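Local coordinates for hypothetical protein SpyM3_0169 (Streptococcus pyogenes, PDB 1PG6), which is of unknown function but belongs to the AIM24 (mitochondrial biogenesis) family of the cupin clan and binds calcium ions, at residues Q128-Q134 and L147-E153; K111-N116 and V183-E189; S35-Q39 and F120-G125. All coordinates share one frame; numbering follows the deposited sequence.

The three contacts show how long-range strand pairing links two six-stranded antiparallel sheets. Interactions 1 and 2, with centres about 10 Å apart, share one sheet, in which strands 148-153 and 113-116 are neighbours; a hydrogen bond between Thr152 OG1 and Gln112 OE1 ties them together. Interaction 3 lies in the second, with the same strand order, its centre about 14 Å from that of interaction 1 and about 16 Å from that of interaction 2. Met150 packs on Phe120 and Tyr129 on Leu123, so the sheets meet through side chains. Along the chain, interaction 1 is nested within interaction 2 and follows interaction 3, whereas interactions 2 and 3 cross. The chain thus interlocks both sheets.

Interaction 1 (Q128-Q134 and L147-E153)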
loop_
_atom_site.group_PDB
_atom_site.type_symbol
_atom_site.label_atom_id
_atom_site.label_comp_id
_atom_site.label_asym_id
_atom_site.label_seq_id
_atom_site.Cartn_x
_atom_site.Cartn_y
_atom_site.Cartn_z
ATOM N N GLN A 128 -3.639 7.079 10.797
ATOM C CA GLN A 128 -3.776 5.732 11.329
ATOM C C GLN A 128 -4.193 4.780 10.207
ATOM O O GLN A 128 -4.647 5.214 9.148
ATOM C CB GLN A 128 -4.843 5.730 12.429
ATOM C CG GLN A 128 -4.776 4.553 13.389
ATOM C CD GLN A 128 -3.802 4.786 14.536
ATOM O OE1 GLN A 128 -3.514 3.875 15.316
ATOM N NE2 GLN A 128 -3.295 6.014 14.649
ATOM N N TYR A 129 -4.039 3.482 10.436
ATOM C CA TYR A 129 -4.427 2.503 9.433
ATOM C C TYR A 129 -4.834 1.197 10.096
ATOM O O TYR A 129 -4.459 0.920 11.236
ATOM C CB TYR A 129 -3.265 2.243 8.461
ATOM C CG TYR A 129 -2.202 1.307 9.001
ATOM C CD1 TYR A 129 -2.331 -0.076 8.867
ATOM C CD2 TYR A 129 -1.088 1.800 9.674
ATOM C CE1 TYR A 129 -1.376 -0.944 9.393
ATOM C CE2 TYR A 129 -0.126 0.940 10.208
ATOM C CZ TYR A 129 -0.276 -0.425 10.064
ATOM O OH TYR A 129 0.669 -1.277 10.589
ATOM N N LYS A 130 -5.608 0.402 9.373
ATOM C CA LYS A 130 -6.034 -0.893 9.869
ATOM C C LYS A 130 -5.985 -1.884 8.715
ATOM O O LYS A 130 -6.278 -1.533 7.571
ATOM C CB LYS A 130 -7.456 -0.822 10.422
ATOM C CG LYS A 130 -7.926 -2.129 11.027
ATOM C CD LYS A 130 -9.381 -2.057 11.462
ATOM C CE LYS A 130 -9.834 -3.383 12.060
ATOM N NZ LYS A 130 -9.637 -4.512 11.103
HETATM N N MSE A 131 -5.606 -3.119 9.024
HETATM C CA MSE A 131 -5.526 -4.184 8.034
HETATM C C MSE A 131 -6.742 -5.085 8.202
HETATM O O MSE A 131 -7.178 -5.343 9.324
HETATM C CB MSE A 131 -4.261 -5.026 8.246
HETATM C CG MSE A 131 -2.951 -4.250 8.253
HETATM SE SE MSE A 131 -2.582 -3.392 6.558
HETATM C CE MSE A 131 -2.314 -4.968 5.483
ATOM N N GLU A 132 -7.289 -5.565 7.091
ATOM C CA GLU A 132 -8.444 -6.454 7.142
ATOM C C GLU A 132 -8.318 -7.591 6.140
ATOM O O GLU A 132 -8.132 -7.362 4.945
ATOM C CB GLU A 132 -9.741 -5.692 6.858
ATOM C CG GLU A 132 -10.961 -6.607 6.745
ATOM C CD GLU A 132 -12.200 -5.895 6.230
ATOM O OE1 GLU A 132 -12.724 -5.017 6.945
ATOM O OE2 GLU A 132 -12.645 -6.213 5.107
ATOM N N ARG A 133 -8.415 -8.820 6.634
ATOM C CA ARG A 133 -8.340 -9.984 5.766
ATOM C C ARG A 133 -9.695 -10.134 5.085
ATOM O O ARG A 133 -10.733 -10.124 5.746
ATOM C CB ARG A 133 -8.009 -11.237 6.584
ATOM C CG ARG A 133 -8.022 -12.529 5.783
ATOM C CD ARG A 133 -6.973 -13.509 6.295
ATOM N NE ARG A 133 -7.122 -13.803 7.717
ATOM C CZ ARG A 133 -6.266 -14.542 8.417
ATOM N NH1 ARG A 133 -5.200 -15.063 7.824
ATOM N NH2 ARG A 133 -6.475 -14.759 9.709
ATOM N N GLN A 134 -9.687 -10.251 3.761
ATOM C CA GLN A 134 -10.929 -10.393 3.012
ATOM C C GLN A 134 -11.472 -11.803 3.195
ATOM O O GLN A 134 -10.707 -12.757 3.310
ATOM C CB GLN A 134 -10.683 -10.085 1.534
ATOM C CG GLN A 134 -10.107 -8.696 1.323
ATOM C CD GLN A 134 -10.924 -7.625 2.020
ATOM O OE1 GLN A 134 -12.043 -7.320 1.614
ATOM N NE2 GLN A 134 -10.368 -7.052 3.084
ATOM N N LEU A 147 -5.345 -12.547 1.776
ATOM C CA LEU A 147 -5.471 -11.298 1.033
ATOM C C LEU A 147 -5.915 -10.208 2.006
ATOM O O LEU A 147 -7.000 -10.289 2.578
ATOM C CB LEU A 147 -6.512 -11.458 -0.078
ATOM C CG LEU A 147 -6.439 -10.494 -1.261
ATOM C CD1 LEU A 147 -5.141 -10.728 -2.019
ATOM C CD2 LEU A 147 -7.628 -10.718 -2.180
ATOM N N PHE A 148 -5.081 -9.192 2.196
ATOM C CA PHE A 148 -5.416 -8.116 3.118
ATOM C C PHE A 148 -5.593 -6.756 2.459
ATOM O O PHE A 148 -4.901 -6.418 1.498
ATOM C CB PHE A 148 -4.346 -7.996 4.207
ATOM C CG PHE A 148 -4.408 -9.081 5.244
ATOM C CD1 PHE A 148 -4.112 -10.398 4.915
ATOM C CD2 PHE A 148 -4.762 -8.782 6.554
ATOM C CE1 PHE A 148 -4.163 -11.404 5.877
ATOM C CE2 PHE A 148 -4.819 -9.779 7.525
ATOM C CZ PHE A 148 -4.518 -11.094 7.183
ATOM N N VAL A 149 -6.529 -5.979 2.989
ATOM C CA VAL A 149 -6.788 -4.636 2.492
ATOM C C VAL A 149 -6.530 -3.650 3.624
ATOM O O VAL A 149 -6.955 -3.871 4.759
ATOM C CB VAL A 149 -8.247 -4.468 2.012
ATOM C CG1 VAL A 149 -8.522 -3.001 1.697
ATOM C CG2 VAL A 149 -8.485 -5.322 0.769
HETATM N N MSE A 150 -5.825 -2.569 3.307
HETATM C CA MSE A 150 -5.500 -1.533 4.277
HETATM C C MSE A 150 -6.452 -0.358 4.129
HETATM O O MSE A 150 -6.762 0.059 3.015
HETATM C CB MSE A 150 -4.066 -1.041 4.056
HETATM C CG MSE A 150 -3.642 0.117 4.944
HETATM SE SE MSE A 150 -1.890 0.788 4.458
HETATM C CE MSE A 150 -0.915 -0.849 4.600
ATOM N N THR A 151 -6.929 0.169 5.252
ATOM C CA THR A 151 -7.824 1.322 5.224
ATOM C C THR A 151 -7.232 2.414 6.107
ATOM O O THR A 151 -6.823 2.154 7.240
ATOM C CB THR A 151 -9.241 0.962 5.728
ATOM O OG1 THR A 151 -9.863 0.059 4.801
ATOM C CG2 THR A 151 -10.098 2.215 5.843
ATOM N N THR A 152 -7.187 3.632 5.581
ATOM C CA THR A 152 -6.627 4.771 6.299
ATOM C C THR A 152 -7.652 5.523 7.136
ATOM O O THR A 152 -8.859 5.364 6.962
ATOM C CB THR A 152 -6.004 5.797 5.328
ATOM O OG1 THR A 152 -7.037 6.383 4.524
ATOM C CG2 THR A 152 -4.988 5.121 4.415
ATOM N N GLU A 153 -7.142 6.356 8.034
ATOM C CA GLU A 153 -7.966 7.176 8.909
ATOM C C GLU A 153 -7.085 8.313 9.406
ATOM O O GLU A 153 -5.863 8.182 9.446
ATOM C CB GLU A 153 -8.459 6.347 10.097
ATOM C CG GLU A 153 -9.314 7.120 11.087
ATOM C CD GLU A 153 -9.689 6.291 12.303
ATOM O OE1 GLU A 153 -8.769 5.838 13.023
ATOM O OE2 GLU A 153 -10.901 6.093 12.543
#
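Met131 and Met150, both selenomethionine, form the apolar centre, with Met131 SE 3.6 Å from Met150 CE. They are a non-hydrogen-bonded antiparallel pair and emerge on the same face as Tyr129, Phe148 and Arg133. The Met131 chain bends at both chi2 and chi3, which turns CE against Phe148 CB at 3.9 Å. Met150 starts with CG anti to the backbone N (chi1 176°), a course that lays CG 4.1 Å from Tyr129 CB and brings SE obliquely up to the tyrosine ring in a Met-aromatic contact; the phenol OH is held by Ser79 N. Further along, Arg133 passes over one face of Phe148. Its CB stands 3.7 Å from the ring centroid in a CH-pi contact, but the guanidinium is tilted 47° from the ring plane, so the two are not stacked flat. On the reverse face, Gln134 NE2 rests 3.4 Å from Val149 CG2 while donating to Glu132 O at 2.9 Å and to Glu132 OE2. Glu132 O is gripped twice, since Val149 N reaches it from the opposite face of the carbonyl plane, and Gln134 OE1 is taken by Tyr192 OH. Seven backbone hydrogen bonds join the segments, the last a nearly straight one from Gln134 N to Leu147 O. The arrangement is a twisted antiparallel beta hairpin with a long connection, strand 128-133 being outermost in its six-stranded sheet within this chain.

Interaction 2 (K111-N116 and V183-E189); sequences KQYRLN and VVAWSRE
Lys111 opens the contact with a salt bridge to Glu189, its NZ lying 3.0 Å from OE2 and above the carboxylate plane; Glu219 is a second partner of the lysine. Gln112 runs alongside Arg188, with its CG over the centre of the guanidinium, 3.5 Å from Arg188 CZ. Gln112 O accepts from Arg188 N and from a water that also sits 2.8 Å from Ser187 OG, and this water lies over one face of the Tyr113 ring. At Arg114 the pairing becomes regular: its N and O exchange hydrogen bonds with Trp186 O and N. Arg114 CB rides over the indole, 3.9 Å from the centroid of the six-membered ring. Trp186 has CG between its own backbone N and carbonyl carbon (chi1 66°), a torsion that brings the indole under Arg114 CB, the two side chains crossing obliquely. The arginine then extends to place NE 2.8 Å from a second water that also lies close to Ser187 O, while NH1 goes to Thr151 OG1. Leu115 CG packs on Ala185 CB at 3.9 Å, beside a classic beta bulge in which Val184 and Ala185 both face Tyr221. Asn116 N closes the pairing on Val184 O. Chemically, Arg188 meets Arg114 through its aliphatic CG, laid over one guanidinium face, while Arg114 NH2 and Arg188 NE stay 5.3 Å apart. With the polar ends of Arg114 given to water and Thr151, repulsion is probably modest.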
loop_
_atom_site.group_PDB
_atom_site.type_symbol
_atom_site.label_atom_id
_atom_site.label_comp_id
_atom_site.label_asym_id
_atom_site.label_seq_id
_atom_site.Cartn_x
_atom_site.Cartn_y
_atom_site.Cartn_z
ATOM N N LYS A 111 -11.453 12.727 2.998
ATOM C CA LYS A 111 -11.354 11.552 2.144
ATOM C C LYS A 111 -10.353 10.566 2.737
ATOM O O LYS A 111 -9.345 10.961 3.323
ATOM C CB LYS A 111 -10.920 11.961 0.729
ATOM C CG LYS A 111 -11.934 12.844 0.008
ATOM C CD LYS A 111 -11.451 13.260 -1.376
ATOM C CE LYS A 111 -11.366 12.079 -2.340
ATOM N NZ LYS A 111 -12.706 11.574 -2.758
ATOM N N GLN A 112 -10.661 9.282 2.602
ATOM C CA GLN A 112 -9.801 8.218 3.091
ATOM C C GLN A 112 -9.743 7.184 1.987
ATOM O O GLN A 112 -10.535 7.232 1.046
ATOM C CB GLN A 112 -10.362 7.583 4.366
ATOM C CG GLN A 112 -10.426 8.517 5.571
ATOM C CD GLN A 112 -9.070 9.079 5.966
ATOM O OE1 GLN A 112 -8.046 8.409 5.849
ATOM N NE2 GLN A 112 -9.065 10.313 6.457
ATOM N N TYR A 113 -8.814 6.241 2.102
ATOM C CA TYR A 113 -8.655 5.226 1.073
ATOM C C TYR A 113 -8.374 3.834 1.605
ATOM O O TYR A 113 -7.968 3.659 2.753
ATOM C CB TYR A 113 -7.504 5.611 0.136
ATOM C CG TYR A 113 -7.662 6.955 -0.538
ATOM C CD1 TYR A 113 -7.305 8.139 0.117
ATOM C CD2 TYR A 113 -8.223 7.049 -1.811
ATOM C CE1 TYR A 113 -7.509 9.382 -0.479
ATOM C CE2 TYR A 113 -8.436 8.285 -2.413
ATOM C CZ TYR A 113 -8.082 9.443 -1.747
ATOM O OH TYR A 113 -8.335 10.659 -2.332
ATOM N N ARG A 114 -8.596 2.850 0.739
ATOM C CA ARG A 114 -8.311 1.460 1.032
ATOM C C ARG A 114 -7.249 1.105 -0.013
ATOM O O ARG A 114 -7.250 1.659 -1.119
ATOM C CB ARG A 114 -9.555 0.582 0.849
ATOM C CG ARG A 114 -10.736 0.963 1.745
ATOM C CD ARG A 114 -11.825 -0.103 1.691
ATOM N NE ARG A 114 -13.129 0.369 2.174
ATOM C CZ ARG A 114 -13.481 0.452 3.455
ATOM N NH1 ARG A 114 -12.635 0.095 4.412
ATOM N NH2 ARG A 114 -14.691 0.888 3.777
ATOM N N LEU A 115 -6.333 0.213 0.341
ATOM C CA LEU A 115 -5.270 -0.183 -0.576
ATOM C C LEU A 115 -5.009 -1.670 -0.529
ATOM O O LEU A 115 -5.135 -2.307 0.517
ATOM C CB LEU A 115 -3.955 0.515 -0.229
ATOM C CG LEU A 115 -3.924 2.005 0.099
ATOM C CD1 LEU A 115 -4.404 2.221 1.520
ATOM C CD2 LEU A 115 -2.493 2.513 -0.048
ATOM N N ASN A 116 -4.629 -2.215 -1.676
ATOM C CA ASN A 116 -4.293 -3.626 -1.785
ATOM C C ASN A 116 -2.886 -3.855 -1.269
ATOM O O ASN A 116 -2.114 -2.910 -1.114
ATOM C CB ASN A 116 -4.344 -4.066 -3.242
ATOM C CG ASN A 116 -5.692 -4.585 -3.638
ATOM O OD1 ASN A 116 -6.206 -4.266 -4.713
ATOM N ND2 ASN A 116 -6.281 -5.397 -2.776
ATOM N N VAL A 183 -5.603 -3.222 -9.165
ATOM C CA VAL A 183 -6.153 -2.192 -8.294
ATOM C C VAL A 183 -5.126 -1.734 -7.267
ATOM O O VAL A 183 -4.610 -2.530 -6.490
ATOM C CB VAL A 183 -7.423 -2.704 -7.576
ATOM C CG1 VAL A 183 -7.915 -1.676 -6.568
ATOM C CG2 VAL A 183 -8.508 -2.999 -8.604
ATOM N N VAL A 184 -4.819 -0.442 -7.279
ATOM C CA VAL A 184 -3.844 0.112 -6.347
ATOM C C VAL A 184 -4.495 0.573 -5.041
ATOM O O VAL A 184 -4.181 0.072 -3.958
ATOM C CB VAL A 184 -3.104 1.323 -6.969
ATOM C CG1 VAL A 184 -2.119 1.915 -5.963
ATOM C CG2 VAL A 184 -2.372 0.888 -8.233
ATOM N N ALA A 185 -5.405 1.534 -5.157
ATOM C CA ALA A 185 -6.084 2.094 -3.997
ATOM C C ALA A 185 -7.404 2.699 -4.449
ATOM O O ALA A 185 -7.575 3.020 -5.624
ATOM C CB ALA A 185 -5.204 3.171 -3.363
ATOM N N TRP A 186 -8.345 2.858 -3.525
ATOM C CA TRP A 186 -9.633 3.429 -3.896
ATOM C C TRP A 186 -10.309 4.116 -2.718
ATOM O O TRP A 186 -9.973 3.859 -1.564
ATOM C CB TRP A 186 -10.532 2.334 -4.488
ATOM C CG TRP A 186 -10.925 1.253 -3.517
ATOM C CD1 TRP A 186 -12.077 1.197 -2.780
ATOM C CD2 TRP A 186 -10.180 0.074 -3.183
ATOM N NE1 TRP A 186 -12.096 0.057 -2.014
ATOM C CE2 TRP A 186 -10.945 -0.648 -2.237
ATOM C CE3 TRP A 186 -8.940 -0.443 -3.589
ATOM C CZ2 TRP A 186 -10.510 -1.864 -1.690
ATOM C CZ3 TRP A 186 -8.509 -1.653 -3.043
ATOM C CH2 TRP A 186 -9.295 -2.349 -2.103
ATOM N N SER A 187 -11.249 5.005 -3.019
ATOM C CA SER A 187 -11.965 5.750 -1.984
ATOM C C SER A 187 -12.659 4.841 -0.981
ATOM O O SER A 187 -13.318 3.869 -1.354
ATOM C CB SER A 187 -12.992 6.678 -2.626
ATOM O OG SER A 187 -12.360 7.691 -3.394
ATOM N N ARG A 188 -12.516 5.166 0.298
ATOM C CA ARG A 188 -13.133 4.369 1.351
ATOM C C ARG A 188 -14.650 4.487 1.265
ATOM O O ARG A 188 -15.380 3.581 1.664
ATOM C CB ARG A 188 -12.656 4.847 2.719
ATOM C CG ARG A 188 -13.085 3.938 3.850
ATOM C CD ARG A 188 -12.674 4.515 5.176
ATOM N NE ARG A 188 -13.389 5.749 5.459
ATOM C CZ ARG A 188 -13.176 6.500 6.533
ATOM N NH1 ARG A 188 -12.264 6.138 7.426
ATOM N NH2 ARG A 188 -13.876 7.612 6.712
ATOM N N GLU A 189 -15.104 5.614 0.729
ATOM C CA GLU A 189 -16.520 5.909 0.566
ATOM C C GLU A 189 -17.226 4.980 -0.439
ATOM O O GLU A 189 -18.454 4.849 -0.430
ATOM C CB GLU A 189 -16.658 7.379 0.152
ATOM C CG GLU A 189 -15.578 7.821 -0.860
ATOM C CD GLU A 189 -14.585 8.859 -0.323
ATOM O OE1 GLU A 189 -13.859 8.594 0.681
ATOM O OE2 GLU A 189 -14.513 9.960 -0.933
HETATM O O HOH W 1 -11.546 9.141 -1.173
HETATM O O HOH W 2 -14.061 1.336 -0.312
HETATM O O HOH W 3 -16.876 0.435 1.920
#

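Interaction 3 (S35-Q39 and F120-G125); sequences SVYLQ and FLALDG
Tyr37 is the main bump of this contact, and its CB rests on Phe120 and Leu123. Tyr37 CB meets Leu123 CB at 4.1 Å and CZ of the Phe120 ring at 4.0 Å. Phe120 reaches that place because CG stands anti to the backbone N (chi1 176°), which swings the ring forward along its own strand. There one ring face lies over Ala122 N and the ring edge points at Leu123 CB, so phenylalanine and leucine make a shallow seat for Tyr37 CB. Beyond CB, the Tyr37 ring turns an edge to Asp124 O, which lies in the ring plane, and its CE1 comes within 3.7 Å of Gly125 CA. Gly125 is a hollow: with no side chain there, Ser35 OG settles 3.4 Å from its CA, and Gly125 N donates to Ser35 O. On the other face Val36 CG2 is a small knob set close upon the backbone, 3.1 Å from Leu123 O, and touches the short Ala122 CB at 4.1 Å. Backbone bonds hold these shapes in step: Tyr37 and Leu123 bond mutually, and Gln39 N donates to Leu121 O at 2.9 Å. Strand 82-87 flanks strand 35-39. On the far side of strand 120-124, Leu121 and Ala122 both face Leu159 of strand 156-161. The Gln39 side chain, about 6 Å from a bound calcium ion, and Leu121 touch Asn161, which shares a calcium site with Thr99 and Ser162. The whole is an inner antiparallel strand pair of a six-stranded sheet, with a classic beta bulge on the side of strand 156-161, consistent with the cupin-clan fold.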
loop_
_atom_site.group_PDB
_atom_site.type_symbol
_atom_site.label_atom_id
_atom_site.label_comp_id
_atom_site.label_asym_id
_atom_site.label_seq_id
_atom_site.Cartn_x
_atom_site.Cartn_y
_atom_site.Cartn_z
ATOM N N SER A 35 7.157 11.623 12.578
ATOM C CA SER A 35 7.333 10.221 12.224
ATOM C C SER A 35 6.553 9.857 10.972
ATOM O O SER A 35 5.694 10.610 10.510
ATOM C CB SER A 35 6.867 9.320 13.367
ATOM O OG SER A 35 5.457 9.362 13.493
ATOM N N VAL A 36 6.854 8.684 10.433
ATOM C CA VAL A 36 6.172 8.212 9.244
ATOM C C VAL A 36 6.224 6.698 9.169
ATOM O O VAL A 36 7.240 6.083 9.500
ATOM C CB VAL A 36 6.811 8.801 7.966
ATOM C CG1 VAL A 36 8.290 8.457 7.910
ATOM C CG2 VAL A 36 6.094 8.279 6.736
ATOM N N TYR A 37 5.111 6.106 8.752
ATOM C CA TYR A 37 5.021 4.662 8.583
ATOM C C TYR A 37 5.544 4.397 7.177
ATOM O O TYR A 37 5.255 5.163 6.256
ATOM C CB TYR A 37 3.572 4.179 8.657
ATOM C CG TYR A 37 2.875 4.411 9.978
ATOM C CD1 TYR A 37 2.179 5.596 10.229
ATOM C CD2 TYR A 37 2.894 3.434 10.972
ATOM C CE1 TYR A 37 1.513 5.797 11.440
ATOM C CE2 TYR A 37 2.235 3.627 12.184
ATOM C CZ TYR A 37 1.549 4.804 12.412
ATOM O OH TYR A 37 0.887 4.986 13.609
ATOM N N LEU A 38 6.296 3.316 7.002
ATOM C CA LEU A 38 6.834 3.003 5.682
ATOM C C LEU A 38 6.852 1.523 5.343
ATOM O O LEU A 38 6.938 0.659 6.221
ATOM C CB LEU A 38 8.254 3.556 5.534
ATOM C CG LEU A 38 9.268 3.123 6.591
ATOM C CD1 LEU A 38 10.540 2.600 5.941
ATOM C CD2 LEU A 38 9.572 4.313 7.487
ATOM N N GLN A 39 6.756 1.252 4.049
ATOM C CA GLN A 39 6.797 -0.100 3.513
ATOM C C GLN A 39 8.102 -0.733 3.983
ATOM O O GLN A 39 9.174 -0.156 3.804
ATOM C CB GLN A 39 6.768 -0.020 1.985
ATOM C CG GLN A 39 7.009 -1.319 1.247
ATOM C CD GLN A 39 7.121 -1.095 -0.251
ATOM O OE1 GLN A 39 6.114 -0.940 -0.946
ATOM N NE2 GLN A 39 8.353 -1.049 -0.754
ATOM N N PHE A 120 0.999 0.003 -0.550
ATOM C CA PHE A 120 1.403 0.958 0.472
ATOM C C PHE A 120 2.881 1.302 0.424
ATOM O O PHE A 120 3.735 0.419 0.305
ATOM C CB PHE A 120 1.088 0.421 1.871
ATOM C CG PHE A 120 1.568 1.312 2.983
ATOM C CD1 PHE A 120 0.931 2.522 3.242
ATOM C CD2 PHE A 120 2.664 0.952 3.761
ATOM C CE1 PHE A 120 1.377 3.359 4.256
ATOM C CE2 PHE A 120 3.117 1.784 4.780
ATOM C CZ PHE A 120 2.472 2.990 5.028
ATOM N N LEU A 121 3.182 2.594 0.517
ATOM C CA LEU A 121 4.572 3.044 0.542
ATOM C C LEU A 121 4.871 3.828 1.814
ATOM O O LEU A 121 5.857 3.551 2.499
ATOM C CB LEU A 121 4.906 3.910 -0.683
ATOM C CG LEU A 121 6.311 4.521 -0.636
ATOM C CD1 LEU A 121 7.347 3.426 -0.448
ATOM C CD2 LEU A 121 6.590 5.299 -1.923
ATOM N N ALA A 122 4.024 4.803 2.134
ATOM C CA ALA A 122 4.242 5.614 3.328
ATOM C C ALA A 122 2.975 6.284 3.837
ATOM O O ALA A 122 2.001 6.474 3.104
ATOM C CB ALA A 122 5.310 6.669 3.056
ATOM N N LEU A 123 3.007 6.663 5.109
ATOM C CA LEU A 123 1.861 7.302 5.733
ATOM C C LEU A 123 2.311 8.191 6.878
ATOM O O LEU A 123 3.145 7.796 7.689
ATOM C CB LEU A 123 0.905 6.231 6.264
ATOM C CG LEU A 123 -0.366 6.716 6.970
ATOM C CD1 LEU A 123 -1.295 7.391 5.969
ATOM C CD2 LEU A 123 -1.067 5.525 7.615
ATOM N N ASP A 124 1.760 9.398 6.934
ATOM C CA ASP A 124 2.085 10.336 7.998
ATOM C C ASP A 124 1.863 9.681 9.355
ATOM O O ASP A 124 0.890 8.953 9.547
ATOM C CB ASP A 124 1.207 11.583 7.882
ATOM C CG ASP A 124 1.964 12.776 7.351
ATOM O OD1 ASP A 124 1.537 13.352 6.328
ATOM O OD2 ASP A 124 2.990 13.140 7.963
ATOM N N GLY A 125 2.774 9.933 10.289
ATOM C CA GLY A 125 2.643 9.361 11.615
ATOM C C GLY A 125 1.402 9.880 12.316
ATOM O O GLY A 125 0.931 9.288 13.287
#